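Local coordinates for cortical-lytic enzyme (Bacillus cereus, PDB 4S3J), which hydrolyses partially degraded spore-cortex peptidoglycan during germination as an N-acetylglucosaminidase, recognising the muramic delta-lactam residues specific to spores, at residues 21-34 / 45-57. Sequence-based numbering, arbitrary orientation.
Sequences YGSTPDEIVKDNGL and ALIVNTKGNNYYV. With EDO (1,2-ethanediol), chain D.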
loop_
_atom_site.group_PDB
_atom_site.type_symbol
_atom_site.label_atom_id
_atom_site.label_comp_id
_atom_site.label_asym_id
_atom_site.label_seq_id
_atom_site.Cartn_x
_atom_site.Cartn_y
_atom_site.Cartn_z
ATOM N N TYR A 21 4.289 29.720 7.082
ATOM C CA TYR A 21 3.231 29.046 7.826
ATOM C C TYR A 21 3.440 29.095 9.354
ATOM O O TYR A 21 2.661 28.515 10.120
ATOM C CB TYR A 21 3.089 27.606 7.352
ATOM C CG TYR A 21 2.602 27.531 5.915
ATOM C CD1 TYR A 21 1.288 27.856 5.598
ATOM C CD2 TYR A 21 3.432 27.095 4.881
ATOM C CE1 TYR A 21 0.825 27.805 4.300
ATOM C CE2 TYR A 21 2.960 27.030 3.567
ATOM C CZ TYR A 21 1.659 27.379 3.288
ATOM O OH TYR A 21 1.200 27.325 1.994
ATOM N N GLY A 22 4.487 29.778 9.799
ATOM C CA GLY A 22 4.743 29.937 11.229
ATOM C C GLY A 22 5.182 28.669 11.947
ATOM O O GLY A 22 4.949 28.509 13.145
ATOM N N SER A 23 5.841 27.784 11.203
ATOM C CA SER A 23 6.376 26.519 11.702
ATOM C C SER A 23 7.876 26.622 11.942
ATOM O O SER A 23 8.402 27.733 12.109
ATOM C CB SER A 23 6.071 25.394 10.703
ATOM O OG SER A 23 6.351 24.115 11.261
ATOM N N THR A 24 8.544 25.481 12.119
ATOM C CA THR A 24 9.993 25.483 12.193
ATOM C C THR A 24 10.580 24.688 11.029
ATOM O O THR A 24 9.994 23.714 10.571
ATOM C CB THR A 24 10.505 24.861 13.512
ATOM O OG1 THR A 24 10.318 23.448 13.510
ATOM C CG2 THR A 24 9.808 25.472 14.717
ATOM N N PRO A 25 11.779 25.066 10.580
ATOM C CA PRO A 25 12.461 24.297 9.537
ATOM C C PRO A 25 12.707 22.863 9.973
ATOM O O PRO A 25 12.611 21.942 9.168
ATOM C CB PRO A 25 13.792 25.046 9.358
ATOM C CG PRO A 25 13.528 26.412 9.853
ATOM C CD PRO A 25 12.509 26.304 10.925
ATOM N N ASP A 26 13.049 22.691 11.251
ATOM C CA ASP A 26 13.384 21.372 11.763
ATOM C C ASP A 26 12.177 20.437 11.662
ATOM O O ASP A 26 12.325 19.275 11.328
ATOM C CB ASP A 26 13.853 21.470 13.219
ATOM C CG ASP A 26 15.298 21.945 13.352
ATOM O OD1 ASP A 26 16.019 22.030 12.334
ATOM O OD2 ASP A 26 15.711 22.229 14.495
ATOM N N GLU A 27 10.987 20.964 11.931
ATOM C CA GLU A 27 9.763 20.166 11.863
ATOM C C GLU A 27 9.456 19.695 10.443
ATOM O O GLU A 27 9.111 18.537 10.220
ATOM C CB GLU A 27 8.606 20.991 12.403
ATOM C CG GLU A 27 7.346 20.224 12.694
ATOM C CD GLU A 27 6.452 20.975 13.660
ATOM O OE1 GLU A 27 6.917 21.279 14.778
ATOM O OE2 GLU A 27 5.296 21.272 13.297
ATOM N N ILE A 28 9.602 20.597 9.475
ATOM C CA ILE A 28 9.391 20.239 8.073
ATOM C C ILE A 28 10.395 19.173 7.614
ATOM O O ILE A 28 10.038 18.207 6.928
ATOM C CB ILE A 28 9.489 21.474 7.184
ATOM C CG1 ILE A 28 8.352 22.449 7.537
ATOM C CG2 ILE A 28 9.430 21.091 5.691
ATOM C CD1 ILE A 28 8.378 23.764 6.773
ATOM N N VAL A 29 11.654 19.338 8.005
ATOM C CA VAL A 29 12.680 18.377 7.640
ATOM C C VAL A 29 12.343 17.001 8.251
ATOM O O VAL A 29 12.395 15.991 7.558
ATOM C CB VAL A 29 14.086 18.845 8.110
ATOM C CG1 VAL A 29 15.092 17.723 8.013
ATOM C CG2 VAL A 29 14.555 20.052 7.290
ATOM N N LYS A 30 11.977 16.971 9.531
ATOM C CA LYS A 30 11.726 15.698 10.205
ATOM C C LYS A 30 10.505 14.999 9.630
ATOM O O LYS A 30 10.569 13.811 9.316
ATOM C CB LYS A 30 11.540 15.901 11.715
ATOM C CG LYS A 30 11.364 14.570 12.479
ATOM C CD LYS A 30 10.905 14.745 13.924
ATOM C CE LYS A 30 12.055 15.122 14.849
ATOM N NZ LYS A 30 12.975 13.965 15.099
ATOM N N ASP A 31 9.399 15.727 9.505
ATOM C CA ASP A 31 8.144 15.136 9.045
ATOM C C ASP A 31 8.215 14.584 7.635
ATOM O O ASP A 31 7.446 13.689 7.277
ATOM C CB ASP A 31 7.006 16.152 9.108
ATOM C CG ASP A 31 6.642 16.546 10.525
ATOM O OD1 ASP A 31 7.040 15.830 11.469
ATOM O OD2 ASP A 31 5.916 17.546 10.687
ATOM N N ASN A 32 9.110 15.126 6.824
ATOM C CA ASN A 32 9.198 14.736 5.429
ATOM C C ASN A 32 10.453 13.938 5.092
ATOM O O ASN A 32 10.731 13.697 3.908
ATOM C CB ASN A 32 9.114 15.992 4.569
ATOM C CG ASN A 32 7.750 16.634 4.650
ATOM O OD1 ASN A 32 6.813 16.198 4.002
ATOM N ND2 ASN A 32 7.632 17.677 5.466
ATOM N N GLY A 33 11.212 13.576 6.124
ATOM C CA GLY A 33 12.409 12.768 5.939
ATOM C C GLY A 33 13.391 13.416 4.990
ATOM O O GLY A 33 14.007 12.754 4.156
ATOM N N LEU A 34 13.532 14.731 5.095
ATOM C CA LEU A 34 14.427 15.428 4.213
ATOM C C LEU A 34 15.866 15.370 4.686
ATOM O O LEU A 34 16.142 15.259 5.876
ATOM C CB LEU A 34 14.034 16.901 4.098
ATOM C CG LEU A 34 12.590 17.178 3.688
ATOM C CD1 LEU A 34 12.324 18.690 3.698
ATOM C CD2 LEU A 34 12.313 16.623 2.317
ATOM N N ALA A 45 5.515 17.132 -2.852
ATOM C CA ALA A 45 4.454 17.236 -1.860
ATOM C C ALA A 45 4.994 17.042 -0.459
ATOM O O ALA A 45 5.552 15.978 -0.148
ATOM C CB ALA A 45 3.377 16.179 -2.129
ATOM N N LEU A 46 4.795 18.050 0.388
ATOM C CA LEU A 46 5.269 18.025 1.758
ATOM C C LEU A 46 4.072 18.003 2.697
ATOM O O LEU A 46 2.975 18.478 2.335
ATOM C CB LEU A 46 6.124 19.247 2.101
ATOM C CG LEU A 46 7.385 19.435 1.252
ATOM C CD1 LEU A 46 8.033 20.762 1.612
ATOM C CD2 LEU A 46 8.354 18.286 1.387
ATOM N N ILE A 47 4.278 17.481 3.903
ATOM C CA ILE A 47 3.310 17.720 4.956
ATOM C C ILE A 47 3.871 18.835 5.867
ATOM O O ILE A 47 5.088 18.879 6.192
ATOM C CB ILE A 47 2.962 16.412 5.710
ATOM C CG1 ILE A 47 4.194 15.690 6.241
ATOM C CG2 ILE A 47 2.200 15.487 4.762
ATOM C CD1 ILE A 47 3.833 14.484 7.129
ATOM N N VAL A 48 2.984 19.781 6.207
ATOM C CA VAL A 48 3.324 20.989 6.973
ATOM C C VAL A 48 2.257 21.286 8.020
ATOM O O VAL A 48 1.073 21.107 7.765
ATOM C CB VAL A 48 3.457 22.224 6.050
ATOM C CG1 VAL A 48 3.722 23.517 6.853
ATOM C CG2 VAL A 48 4.554 22.011 5.017
ATOM N N ASN A 49 2.690 21.741 9.189
ATOM C CA ASN A 49 1.780 22.277 10.219
ATOM C C ASN A 49 1.319 23.662 9.866
ATOM O O ASN A 49 2.122 24.599 9.881
ATOM C CB ASN A 49 2.489 22.297 11.567
ATOM C CG ASN A 49 1.547 22.560 12.715
ATOM O OD1 ASN A 49 0.641 23.369 12.604
ATOM N ND2 ASN A 49 1.763 21.875 13.829
ATOM N N THR A 50 0.030 23.802 9.551
ATOM C CA THR A 50 -0.566 25.099 9.198
ATOM C C THR A 50 -1.585 25.527 10.243
ATOM O O THR A 50 -2.503 26.287 9.927
ATOM C CB THR A 50 -1.235 25.035 7.816
ATOM O OG1 THR A 50 -2.201 23.970 7.805
ATOM C CG2 THR A 50 -0.182 24.739 6.736
ATOM N N LYS A 51 -1.368 25.056 11.477
ATOM C CA LYS A 51 -2.208 25.325 12.653
ATOM C C LYS A 51 -3.522 24.556 12.705
ATOM O O LYS A 51 -4.069 24.103 11.697
ATOM C CB LYS A 51 -2.525 26.817 12.768
ATOM C CG LYS A 51 -1.294 27.705 12.835
ATOM C CD LYS A 51 -0.467 27.366 14.066
ATOM C CE LYS A 51 0.605 28.396 14.339
ATOM N NZ LYS A 51 1.342 28.079 15.594
ATOM N N GLY A 52 -3.996 24.357 13.925
ATOM C CA GLY A 52 -5.253 23.677 14.155
ATOM C C GLY A 52 -6.444 24.259 13.414
ATOM O O GLY A 52 -6.622 25.474 13.358
ATOM N N ASN A 53 -7.277 23.375 12.863
ATOM C CA ASN A 53 -8.547 23.793 12.269
ATOM C C ASN A 53 -8.404 24.863 11.191
ATOM O O ASN A 53 -9.292 25.689 11.001
ATOM C CB ASN A 53 -9.468 24.312 13.369
ATOM C CG ASN A 53 -9.631 23.317 14.492
ATOM O OD1 ASN A 53 -9.162 23.546 15.611
ATOM N ND2 ASN A 53 -10.282 22.206 14.202
ATOM N N ASN A 54 -7.255 24.844 10.536
ATOM C CA ASN A 54 -6.860 25.842 9.552
ATOM C C ASN A 54 -6.253 25.181 8.319
ATOM O O ASN A 54 -5.331 24.379 8.435
ATOM C CB ASN A 54 -5.866 26.771 10.190
ATOM C CG ASN A 54 -5.705 28.056 9.430
ATOM O OD1 ASN A 54 -6.671 28.799 9.202
ATOM N ND2 ASN A 54 -4.478 28.347 9.046
ATOM N N TYR A 55 -6.735 25.556 7.140
ATOM C CA TYR A 55 -6.316 24.893 5.917
ATOM C C TYR A 55 -6.155 25.871 4.771
ATOM O O TYR A 55 -7.007 26.738 4.582
ATOM C CB TYR A 55 -7.335 23.810 5.558
ATOM C CG TYR A 55 -6.981 23.030 4.321
ATOM C CD1 TYR A 55 -6.073 21.970 4.388
ATOM C CD2 TYR A 55 -7.555 23.326 3.086
ATOM C CE1 TYR A 55 -5.746 21.256 3.285
ATOM C CE2 TYR A 55 -7.218 22.603 1.962
ATOM C CZ TYR A 55 -6.315 21.554 2.075
ATOM O OH TYR A 55 -5.951 20.800 0.976
ATOM N N TYR A 56 -5.070 25.727 4.007
ATOM C CA TYR A 56 -4.851 26.567 2.831
ATOM C C TYR A 56 -5.017 25.727 1.571
ATOM O O TYR A 56 -4.345 24.715 1.367
ATOM C CB TYR A 56 -3.476 27.237 2.892
ATOM C CG TYR A 56 -3.392 28.154 4.087
ATOM C CD1 TYR A 56 -3.960 29.420 4.061
ATOM C CD2 TYR A 56 -2.793 27.739 5.262
ATOM C CE1 TYR A 56 -3.922 30.241 5.167
ATOM C CE2 TYR A 56 -2.744 28.555 6.367
ATOM C CZ TYR A 56 -3.323 29.802 6.317
ATOM O OH TYR A 56 -3.279 30.629 7.416
ATOM N N VAL A 57 -5.944 26.166 0.734
ATOM C CA VAL A 57 -6.375 25.404 -0.431
ATOM C C VAL A 57 -5.222 25.106 -1.397
ATOM O O VAL A 57 -4.361 25.952 -1.684
ATOM C CB VAL A 57 -7.534 26.165 -1.156
ATOM C CG1 VAL A 57 -7.812 25.587 -2.535
ATOM C CG2 VAL A 57 -8.806 26.161 -0.293
HETATM C C1 EDO D . -7.436 21.071 9.088
HETATM O O1 EDO D . -7.802 20.658 10.407
HETATM C C2 EDO D . -5.925 21.155 9.055
HETATM O O2 EDO D . -5.544 21.993 10.153
HETATM O O HOH W 1 2.578 26.395 11.938
HETATM O O HOH W 2 5.458 22.033 9.675
HETATM O O HOH W 3 6.208 19.515 8.744
#
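In the first LysM domain, a βααβ unit, the second helix (25-31) meets the closing strand 45-49 through the side-chain amide of Asn32, just past the helix end, which docks on the backbone of Ile47. Its OD1 takes the N-H of Ile47 on a lone pair in the carbonyl plane (2.8 Å from Ile47 N, N-H...O 163°), while ND2 donates to Ile47 O at 2.9 Å. The other ND2 hydrogen goes back to Ile28 O, also at 2.9 Å and within 4° of the amide plane, so three nearly straight bonds fix the rotation of the amide and tell OD1 from ND2. Leu46 CD2 packs against the amide, 3.7 Å from Asn32 CG. Gln416 of helix 415-424 also donates to OD1, tying this junction to the glycosidase domain.

On the N-terminal side of helix 25-31 water does the bridging. One water joins Ser23 OG to Asn49 N, and another donates to both Tyr21 O and Asn49 O. The Tyr21 ring lies alongside Thr50, CD1 being 3.6 Å from Thr50 CG2. Farther along, Tyr56 CD2 approaches the edge of that ring, 3.7 Å from Tyr21 CE1, the two planes inclined at 49°.

Leu46 and Val48 pair with strand 3-7, and the intervening, buried Ile47 turns its N-H and C=O to the Asn32 amide, which meets both and fixes the helix end against the strand by directional bonds, water bridging where the chain enters the helix.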